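Local coordinates for protein citrate lyase, subunit 1 (Methanosaeta concilii, PDB 6HXI) that probably contributes to ATP-dependent cleavage of citrate with coenzyme A, yielding acetyl-CoA and oxaloacetate, as one of the subunits of ATP citrate lyase, at residues K147-H152 with S166-E171; L162-K167 with F182-W187; P202-G207 with V211-V216. All coordinates share one frame; numbering follows the deposited sequence.

Contact 1: residues K147-H152 with S166-E171; sequences KVISIH and SKLPAE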
loop_
_atom_site.group_PDB
_atom_site.type_symbol
_atom_site.label_atom_id
_atom_site.label_comp_id
_atom_site.label_asym_id
_atom_site.label_seq_id
_atom_site.Cartn_x
_atom_site.Cartn_y
_atom_site.Cartn_z
ATOM N N LYS C 147 13.624 -84.454 -17.340
ATOM C CA LYS C 147 14.943 -84.086 -17.873
ATOM C C LYS C 147 15.392 -82.689 -17.374
ATOM O O LYS C 147 16.590 -82.440 -17.207
ATOM C CB LYS C 147 14.910 -84.122 -19.409
ATOM C CG LYS C 147 16.247 -84.414 -20.080
ATOM C CD LYS C 147 16.079 -84.395 -21.596
ATOM C CE LYS C 147 17.375 -84.542 -22.350
ATOM N NZ LYS C 147 17.151 -84.552 -23.821
ATOM N N VAL C 148 14.414 -81.790 -17.150
ATOM C CA VAL C 148 14.619 -80.418 -16.687
ATOM C C VAL C 148 14.027 -80.273 -15.281
ATOM O O VAL C 148 12.865 -80.622 -15.068
ATOM C CB VAL C 148 14.015 -79.370 -17.687
ATOM C CG1 VAL C 148 14.143 -77.939 -17.164
ATOM C CG2 VAL C 148 14.654 -79.478 -19.068
ATOM N N ILE C 149 14.820 -79.736 -14.338
ATOM C CA ILE C 149 14.361 -79.464 -12.973
ATOM C C ILE C 149 13.870 -78.028 -12.880
ATOM O O ILE C 149 14.465 -77.134 -13.488
ATOM C CB ILE C 149 15.369 -79.854 -11.844
ATOM C CG1 ILE C 149 16.709 -79.076 -11.926
ATOM C CG2 ILE C 149 15.600 -81.365 -11.799
ATOM C CD1 ILE C 149 16.761 -77.852 -11.025
ATOM N N SER C 150 12.789 -77.808 -12.125
ATOM C CA SER C 150 12.180 -76.495 -11.939
ATOM C C SER C 150 12.270 -76.061 -10.479
ATOM O O SER C 150 11.964 -76.858 -9.591
ATOM C CB SER C 150 10.727 -76.529 -12.397
ATOM O OG SER C 150 10.102 -75.262 -12.244
ATOM N N ILE C 151 12.691 -74.797 -10.235
ATOM C CA ILE C 151 12.824 -74.172 -8.901
ATOM C C ILE C 151 11.956 -72.927 -8.875
ATOM O O ILE C 151 12.259 -71.973 -9.594
ATOM C CB ILE C 151 14.311 -73.830 -8.546
ATOM C CG1 ILE C 151 15.237 -75.082 -8.651
ATOM C CG2 ILE C 151 14.418 -73.148 -7.166
ATOM C CD1 ILE C 151 16.745 -74.787 -8.802
ATOM N N HIS C 152 10.899 -72.921 -8.048
ATOM C CA HIS C 152 10.022 -71.769 -7.931
ATOM C C HIS C 152 10.499 -70.830 -6.820
ATOM O O HIS C 152 10.728 -71.272 -5.702
ATOM C CB HIS C 152 8.559 -72.191 -7.709
ATOM C CG HIS C 152 7.629 -71.020 -7.571
ATOM N ND1 HIS C 152 7.247 -70.262 -8.671
ATOM C CD2 HIS C 152 7.097 -70.464 -6.455
ATOM C CE1 HIS C 152 6.474 -69.300 -8.195
ATOM N NE2 HIS C 152 6.365 -69.371 -6.867
ATOM N N SER C 166 19.647 -78.415 -3.466
ATOM C CA SER C 166 18.807 -79.539 -3.897
ATOM C C SER C 166 18.383 -79.339 -5.383
ATOM O O SER C 166 17.317 -78.811 -5.720
ATOM C CB SER C 166 17.619 -79.715 -2.964
ATOM O OG SER C 166 18.076 -79.828 -1.628
ATOM N N LYS C 167 19.321 -79.742 -6.246
ATOM C CA LYS C 167 19.379 -79.726 -7.696
ATOM C C LYS C 167 19.886 -81.138 -8.116
ATOM O O LYS C 167 19.831 -82.070 -7.296
ATOM C CB LYS C 167 20.394 -78.653 -8.093
ATOM C CG LYS C 167 20.190 -78.047 -9.477
ATOM C CD LYS C 167 20.687 -76.606 -9.565
ATOM C CE LYS C 167 22.187 -76.458 -9.422
ATOM N NZ LYS C 167 22.599 -76.315 -8.001
ATOM N N LEU C 168 20.388 -81.298 -9.362
ATOM C CA LEU C 168 20.839 -82.587 -9.885
ATOM C C LEU C 168 22.077 -83.162 -9.171
ATOM O O LEU C 168 23.116 -82.497 -9.088
ATOM C CB LEU C 168 21.039 -82.538 -11.404
ATOM C CG LEU C 168 19.732 -82.578 -12.208
ATOM C CD1 LEU C 168 19.756 -81.607 -13.368
ATOM C CD2 LEU C 168 19.371 -84.002 -12.647
ATOM N N PRO C 169 21.954 -84.406 -8.631
ATOM C CA PRO C 169 23.100 -85.032 -7.931
ATOM C C PRO C 169 24.259 -85.413 -8.850
ATOM O O PRO C 169 25.405 -85.395 -8.404
ATOM C CB PRO C 169 22.483 -86.264 -7.260
ATOM C CG PRO C 169 21.291 -86.599 -8.088
ATOM C CD PRO C 169 20.776 -85.304 -8.648
ATOM N N ALA C 170 23.956 -85.725 -10.133
ATOM C CA ALA C 170 24.904 -86.090 -11.192
ATOM C C ALA C 170 26.053 -85.079 -11.388
ATOM O O ALA C 170 27.121 -85.462 -11.876
ATOM C CB ALA C 170 24.162 -86.303 -12.501
ATOM N N GLU C 171 25.829 -83.794 -11.003
ATOM C CA GLU C 171 26.802 -82.697 -11.063
ATOM C C GLU C 171 27.989 -82.973 -10.151
ATOM O O GLU C 171 27.836 -83.668 -9.136
ATOM C CB GLU C 171 26.149 -81.399 -10.608
ATOM C CG GLU C 171 25.537 -80.592 -11.726
ATOM C CD GLU C 171 24.624 -79.529 -11.165
ATOM O OE1 GLU C 171 25.149 -78.500 -10.684
ATOM O OE2 GLU C 171 23.395 -79.761 -11.117
#
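Ile149 and Lys167 meet hydrocarbon to hydrocarbon where Ile149 and Ile151 of strand 149-154 face the loop that leads to helix 173-192. The backbones are not paired here: the nearest CA atoms, those of Ile149 and Lys167, stay 7.3 Å apart, and the gap is bridged by side chains.

The apolar contacts are three. The end methyl CD1 of Ile149 lies 3.8 Å from CG of Lys167, and the two chains cross at about a right angle, so that the isoleucine tip abuts the flank of the lysine. With chi1 of Ile149 at 62°, CG1 sits between the backbone N and the carbonyl carbon, and CD1 is carried from there to the lysine. The CG1 carbon of the same isoleucine also faces CD1 of Leu168 at 4.2 Å. A looser touch, 4.4 Å between Ile151 CD1 and Lys167 CD, adds the next inward-facing residue of the strand.

Lys167 bends at chi3 and chi4, which leads its amine end away from the strand. The backbone carbonyl of Lys167 accepts a weak hydrogen bond from Arg176. Beyond Lys167 the chain makes a type I turn from Leu168 to Glu171, just ahead of the helix.

The contact thus joins an outermost strand of the six-stranded antiparallel sheet, in the ATP-grasp family region, to the loop before helix 173-192. Along one edge the strand is hydrogen-bonded to strand 128-134, through Ile149 with Phe133 and Ile151 with Ile131. Leu168 also rests on Phe133, while Lys167 packs on Val179 and Glu180 and Ile151 on Ile183, all three of helix 173-192.

Contact 2: residues L162-K167 with F182-W187; sequences LDVGSK and FITALW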
loop_
_atom_site.group_PDB
_atom_site.type_symbol
_atom_site.label_atom_id
_atom_site.label_comp_id
_atom_site.label_asym_id
_atom_site.label_seq_id
_atom_site.Cartn_x
_atom_site.Cartn_y
_atom_site.Cartn_z
ATOM N N LEU C 162 15.222 -70.187 -0.011
ATOM C CA LEU C 162 15.392 -71.478 -0.685
ATOM C C LEU C 162 16.791 -72.084 -0.629
ATOM O O LEU C 162 17.787 -71.388 -0.843
ATOM C CB LEU C 162 14.984 -71.373 -2.174
ATOM C CG LEU C 162 13.581 -70.906 -2.509
ATOM C CD1 LEU C 162 13.519 -70.425 -3.933
ATOM C CD2 LEU C 162 12.563 -72.001 -2.274
ATOM N N ASP C 163 16.849 -73.415 -0.449
ATOM C CA ASP C 163 18.089 -74.177 -0.519
ATOM C C ASP C 163 18.155 -74.673 -1.964
ATOM O O ASP C 163 17.571 -75.713 -2.295
ATOM C CB ASP C 163 18.091 -75.347 0.481
ATOM C CG ASP C 163 19.225 -76.342 0.266
ATOM O OD1 ASP C 163 20.400 -75.949 0.429
ATOM O OD2 ASP C 163 18.934 -77.502 -0.107
ATOM N N VAL C 164 18.807 -73.875 -2.840
ATOM C CA VAL C 164 18.978 -74.152 -4.276
ATOM C C VAL C 164 19.811 -75.424 -4.473
ATOM O O VAL C 164 19.574 -76.159 -5.431
ATOM C CB VAL C 164 19.520 -72.924 -5.074
ATOM C CG1 VAL C 164 19.706 -73.254 -6.549
ATOM C CG2 VAL C 164 18.603 -71.709 -4.925
ATOM N N GLY C 165 20.710 -75.698 -3.518
ATOM C CA GLY C 165 21.559 -76.884 -3.453
ATOM C C GLY C 165 20.886 -78.142 -3.950
ATOM O O GLY C 165 21.445 -78.824 -4.807
ATOM N N SER C 166 19.647 -78.415 -3.466
ATOM C CA SER C 166 18.807 -79.539 -3.897
ATOM C C SER C 166 18.383 -79.339 -5.383
ATOM O O SER C 166 17.317 -78.811 -5.720
ATOM C CB SER C 166 17.619 -79.715 -2.964
ATOM O OG SER C 166 18.076 -79.828 -1.628
ATOM N N LYS C 167 19.321 -79.742 -6.246
ATOM C CA LYS C 167 19.379 -79.726 -7.696
ATOM C C LYS C 167 19.886 -81.138 -8.116
ATOM O O LYS C 167 19.831 -82.070 -7.296
ATOM C CB LYS C 167 20.394 -78.653 -8.093
ATOM C CG LYS C 167 20.190 -78.047 -9.477
ATOM C CD LYS C 167 20.687 -76.606 -9.565
ATOM C CE LYS C 167 22.187 -76.458 -9.422
ATOM N NZ LYS C 167 22.599 -76.315 -8.001
ATOM N N PHE C 182 25.789 -69.744 -9.194
ATOM C CA PHE C 182 25.580 -69.077 -10.474
ATOM C C PHE C 182 24.113 -68.781 -10.767
ATOM O O PHE C 182 23.794 -67.662 -11.216
ATOM C CB PHE C 182 26.247 -69.846 -11.636
ATOM C CG PHE C 182 25.829 -69.382 -13.013
ATOM C CD1 PHE C 182 26.223 -68.142 -13.496
ATOM C CD2 PHE C 182 24.968 -70.149 -13.791
ATOM C CE1 PHE C 182 25.795 -67.692 -14.744
ATOM C CE2 PHE C 182 24.534 -69.695 -15.038
ATOM C CZ PHE C 182 24.958 -68.472 -15.508
ATOM N N ILE C 183 23.220 -69.762 -10.526
ATOM C CA ILE C 183 21.783 -69.588 -10.814
ATOM C C ILE C 183 21.115 -68.694 -9.746
ATOM O O ILE C 183 20.134 -68.009 -10.060
ATOM C CB ILE C 183 21.029 -70.920 -11.092
ATOM C CG1 ILE C 183 20.775 -71.753 -9.811
ATOM C CG2 ILE C 183 21.766 -71.750 -12.180
ATOM C CD1 ILE C 183 19.831 -72.972 -10.045
ATOM N N THR C 184 21.703 -68.647 -8.513
ATOM C CA THR C 184 21.242 -67.780 -7.416
ATOM C C THR C 184 21.540 -66.324 -7.798
ATOM O O THR C 184 20.687 -65.458 -7.607
ATOM C CB THR C 184 21.851 -68.224 -6.058
ATOM O OG1 THR C 184 21.288 -69.489 -5.705
ATOM C CG2 THR C 184 21.582 -67.239 -4.920
ATOM N N ALA C 185 22.748 -66.078 -8.356
ATOM C CA ALA C 185 23.222 -64.778 -8.840
ATOM C C ALA C 185 22.413 -64.347 -10.067
ATOM O O ALA C 185 22.046 -63.175 -10.179
ATOM C CB ALA C 185 24.696 -64.868 -9.198
ATOM N N LEU C 186 22.118 -65.308 -10.968
ATOM C CA LEU C 186 21.346 -65.079 -12.191
ATOM C C LEU C 186 19.933 -64.618 -11.874
ATOM O O LEU C 186 19.433 -63.730 -12.562
ATOM C CB LEU C 186 21.331 -66.313 -13.099
ATOM C CG LEU C 186 20.908 -66.066 -14.552
ATOM C CD1 LEU C 186 22.035 -65.440 -15.344
ATOM C CD2 LEU C 186 20.471 -67.359 -15.208
ATOM N N TRP C 187 19.312 -65.185 -10.808
ATOM C CA TRP C 187 17.988 -64.766 -10.334
ATOM C C TRP C 187 18.038 -63.317 -9.825
ATOM O O TRP C 187 17.129 -62.543 -10.111
ATOM C CB TRP C 187 17.438 -65.685 -9.231
ATOM C CG TRP C 187 16.092 -65.221 -8.757
ATOM C CD1 TRP C 187 14.899 -65.373 -9.403
ATOM C CD2 TRP C 187 15.831 -64.386 -7.626
ATOM N NE1 TRP C 187 13.901 -64.726 -8.714
ATOM C CE2 TRP C 187 14.449 -64.088 -7.633
ATOM C CE3 TRP C 187 16.642 -63.827 -6.621
ATOM C CZ2 TRP C 187 13.846 -63.313 -6.635
ATOM C CZ3 TRP C 187 16.045 -63.071 -5.625
ATOM C CH2 TRP C 187 14.663 -62.815 -5.640
#
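The loop between strand 149-154 and helix 173-192 folds back on that helix, and Val164 is the residue that plugs against it, facing Ile183 and Thr184 from one helical turn. Its two methyls divide the work. CG1, anti to the backbone N (chi1 179°), reaches CD1 of Ile183 at 3.5 Å and CG1 of the same residue at 3.7 Å, the two side chains crossing at a slant. CG2 lies 3.6 Å from Thr184 OG1 as valine and threonine run alongside one another, pointing opposite ways. This hydroxyl is hydrogen-bonded to the carbonyl oxygen of Glu180 in the preceding turn, so the valine methyl covers a polar atom whose needs are met within the helix.

Ile183 CD1 has a second neighbour, CD of Lys167, at 3.8 Å, and is touched from two directions roughly at right angles, by the valine methyl and by the lysine chain. Within the loop, Ser166 OG donates a 2.9 Å hydrogen bond to Asp163 OD2, nearly in line with the carboxylate C-O bond, closing the loop across Val164 and Gly165. The backbone makes an inverse gamma turn at Ser166.

This is a strand-loop-helix connection packing on its own helix, in the region assigned to the ATP-grasp domain.

Contact 3: residues P202-G207 with V211-V216; sequences PFTFSG and VPLDMV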
loop_
_atom_site.group_PDB
_atom_site.type_symbol
_atom_site.label_atom_id
_atom_site.label_comp_id
_atom_site.label_asym_id
_atom_site.label_seq_id
_atom_site.Cartn_x
_atom_site.Cartn_y
_atom_site.Cartn_z
ATOM N N PRO C 202 23.593 -73.020 -24.473
ATOM C CA PRO C 202 24.088 -73.504 -23.177
ATOM C C PRO C 202 25.062 -72.563 -22.429
ATOM O O PRO C 202 25.485 -71.528 -22.950
ATOM C CB PRO C 202 24.790 -74.809 -23.593
ATOM C CG PRO C 202 25.300 -74.537 -25.032
ATOM C CD PRO C 202 24.591 -73.277 -25.526
ATOM N N PHE C 203 25.386 -72.916 -21.182
ATOM C CA PHE C 203 26.428 -72.275 -20.395
ATOM C C PHE C 203 27.497 -73.341 -20.095
ATOM O O PHE C 203 27.205 -74.531 -20.196
ATOM C CB PHE C 203 25.903 -71.551 -19.141
ATOM C CG PHE C 203 25.460 -72.347 -17.935
ATOM C CD1 PHE C 203 26.359 -72.660 -16.920
ATOM C CD2 PHE C 203 24.121 -72.662 -17.747
ATOM C CE1 PHE C 203 25.939 -73.351 -15.779
ATOM C CE2 PHE C 203 23.700 -73.351 -16.601
ATOM C CZ PHE C 203 24.613 -73.687 -15.624
ATOM N N THR C 204 28.746 -72.923 -19.822
ATOM C CA THR C 204 29.859 -73.831 -19.531
ATOM C C THR C 204 30.799 -73.260 -18.459
ATOM O O THR C 204 30.566 -72.179 -17.908
ATOM C CB THR C 204 30.619 -74.236 -20.831
ATOM O OG1 THR C 204 29.692 -74.580 -21.862
ATOM C CG2 THR C 204 31.589 -75.404 -20.612
ATOM N N PHE C 205 31.876 -74.017 -18.185
ATOM C CA PHE C 205 32.940 -73.718 -17.245
ATOM C C PHE C 205 34.263 -73.419 -17.944
ATOM O O PHE C 205 34.610 -74.058 -18.939
ATOM C CB PHE C 205 33.101 -74.877 -16.248
ATOM C CG PHE C 205 31.966 -74.957 -15.259
ATOM C CD1 PHE C 205 32.000 -74.226 -14.076
ATOM C CD2 PHE C 205 30.854 -75.752 -15.515
ATOM C CE1 PHE C 205 30.949 -74.298 -13.161
ATOM C CE2 PHE C 205 29.796 -75.813 -14.604
ATOM C CZ PHE C 205 29.850 -75.083 -13.435
ATOM N N SER C 206 34.970 -72.412 -17.416
ATOM C CA SER C 206 36.303 -71.966 -17.819
ATOM C C SER C 206 37.074 -72.042 -16.510
ATOM O O SER C 206 37.128 -71.063 -15.759
ATOM C CB SER C 206 36.254 -70.531 -18.339
ATOM O OG SER C 206 37.457 -70.186 -19.005
ATOM N N GLY C 207 37.547 -73.247 -16.199
ATOM C CA GLY C 207 38.204 -73.549 -14.935
ATOM C C GLY C 207 37.152 -73.636 -13.846
ATOM O O GLY C 207 36.271 -74.501 -13.904
ATOM N N VAL C 211 30.918 -69.442 -18.011
ATOM C CA VAL C 211 30.854 -68.832 -19.347
ATOM C C VAL C 211 29.513 -69.079 -20.092
ATOM O O VAL C 211 29.204 -70.230 -20.413
ATOM C CB VAL C 211 32.078 -69.277 -20.215
ATOM C CG1 VAL C 211 31.992 -68.744 -21.642
ATOM C CG2 VAL C 211 33.396 -68.853 -19.578
ATOM N N PRO C 212 28.776 -68.004 -20.477
ATOM C CA PRO C 212 27.539 -68.197 -21.270
ATOM C C PRO C 212 27.864 -68.380 -22.763
ATOM O O PRO C 212 28.607 -67.562 -23.314
ATOM C CB PRO C 212 26.785 -66.883 -21.043
ATOM C CG PRO C 212 27.857 -65.867 -20.832
ATOM C CD PRO C 212 29.022 -66.571 -20.199
ATOM N N LEU C 213 27.308 -69.410 -23.430
ATOM C CA LEU C 213 27.602 -69.618 -24.853
ATOM C C LEU C 213 26.556 -69.019 -25.782
ATOM O O LEU C 213 26.907 -68.411 -26.793
ATOM C CB LEU C 213 27.864 -71.094 -25.186
ATOM C CG LEU C 213 29.085 -71.756 -24.499
ATOM C CD1 LEU C 213 29.194 -73.228 -24.878
ATOM C CD2 LEU C 213 30.381 -71.004 -24.795
ATOM N N ASP C 214 25.281 -69.187 -25.449
ATOM C CA ASP C 214 24.174 -68.622 -26.221
ATOM C C ASP C 214 23.198 -68.012 -25.248
ATOM O O ASP C 214 22.999 -68.557 -24.161
ATOM C CB ASP C 214 23.509 -69.663 -27.130
ATOM C CG ASP C 214 24.365 -70.047 -28.330
ATOM O OD1 ASP C 214 24.307 -69.333 -29.360
ATOM O OD2 ASP C 214 25.082 -71.062 -28.244
ATOM N N MET C 215 22.641 -66.847 -25.609
ATOM C CA MET C 215 21.738 -66.092 -24.752
ATOM C C MET C 215 20.521 -65.517 -25.499
ATOM O O MET C 215 20.628 -65.035 -26.633
ATOM C CB MET C 215 22.518 -64.977 -24.033
ATOM C CG MET C 215 21.939 -64.597 -22.698
ATOM S SD MET C 215 23.101 -63.637 -21.714
ATOM C CE MET C 215 22.059 -63.170 -20.369
ATOM N N VAL C 216 19.360 -65.618 -24.850
ATOM C CA VAL C 216 18.061 -65.127 -25.322
ATOM C C VAL C 216 17.491 -64.398 -24.128
ATOM O O VAL C 216 17.490 -64.944 -23.019
ATOM C CB VAL C 216 17.134 -66.281 -25.809
ATOM C CG1 VAL C 216 15.688 -65.819 -25.977
ATOM C CG2 VAL C 216 17.661 -66.901 -27.103
#
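Pro202 meets Leu213 and Asp214 in the antiparallel hairpin of strands 195-206 and 209-220. Pro202 follows a cis peptide bond, and the chain turns a corner at it. Its carbonyl oxygen receives Leu213 N at 2.8 Å, with the donor in the carbonyl plane, and a weak second bond from Asp214 N at 3.4 Å. The proline ring takes part as well: CD lies 3.9 Å from Leu213 CB and 3.5 Å from Asp214 OD2, with the aspartate alongside and pointing the same way. The other carboxylate oxygen, OD1, forms a salt bridge with Lys59.

Phe203 pairs with Pro212 at a non-hydrogen-bonded position, where its CA approaches Val211 O in a CA-H...O contact. Its chi1 of 74° swings the ring away from the partner strand, and the ring meets Phe182 and packs on Val179 of helix 173-192.

Thr204 and Val211 form the hydrogen-bonded pair. Thr204 N gives to Val211 O at 2.8 Å, and Val211 N returns a nearly straight bond (177°) to Thr204 O, also at 2.8 Å. On the opposite face from Phe203, Thr204 OG1 comes within 3.3 Å of Leu213 CD1. That hydroxyl is hydrogen-bonded to the carbonyl oxygen of Glu116, so the methyl touches an oxygen already engaged.

Phe205 points away from the partner strand, with its ring in a cation-pi contact with Lys175. Ser206 then sets its CB 3.5 Å from Val211 CG2.

Backbone bonds therefore fix the register, while proline, leucine, valine and serine carbons add apolar contacts beside them. Pro202 O accepts one good bond and one weak one where strand 209-220 is interrupted, which ties that interruption to the corner at Pro202, and Lys59 probably offsets the charge of Asp214 beside it.

How the contacts relate
From the N terminus, contact 1 comes first: the chain leaves strand 149-154, wanders through a loop and returns at 166-171, closing that excursion over the strand. Contact 2 begins inside it, sharing Ser166 and Lys167, and closes on helix 173-192, so the two overlap along the chain, with centres about 10 Å apart. They also touch in space, through Ile151 CD1 and Val164 CG1. Together they bind the loop to the outermost strand and to helix 173-192. Contact 3 follows in series as a hairpin of the same six-stranded sheet, closed over only three intervening residues. The Phe182-Phe203 pair joins it to contact 2, whereas contacts 1 and 3 do not touch.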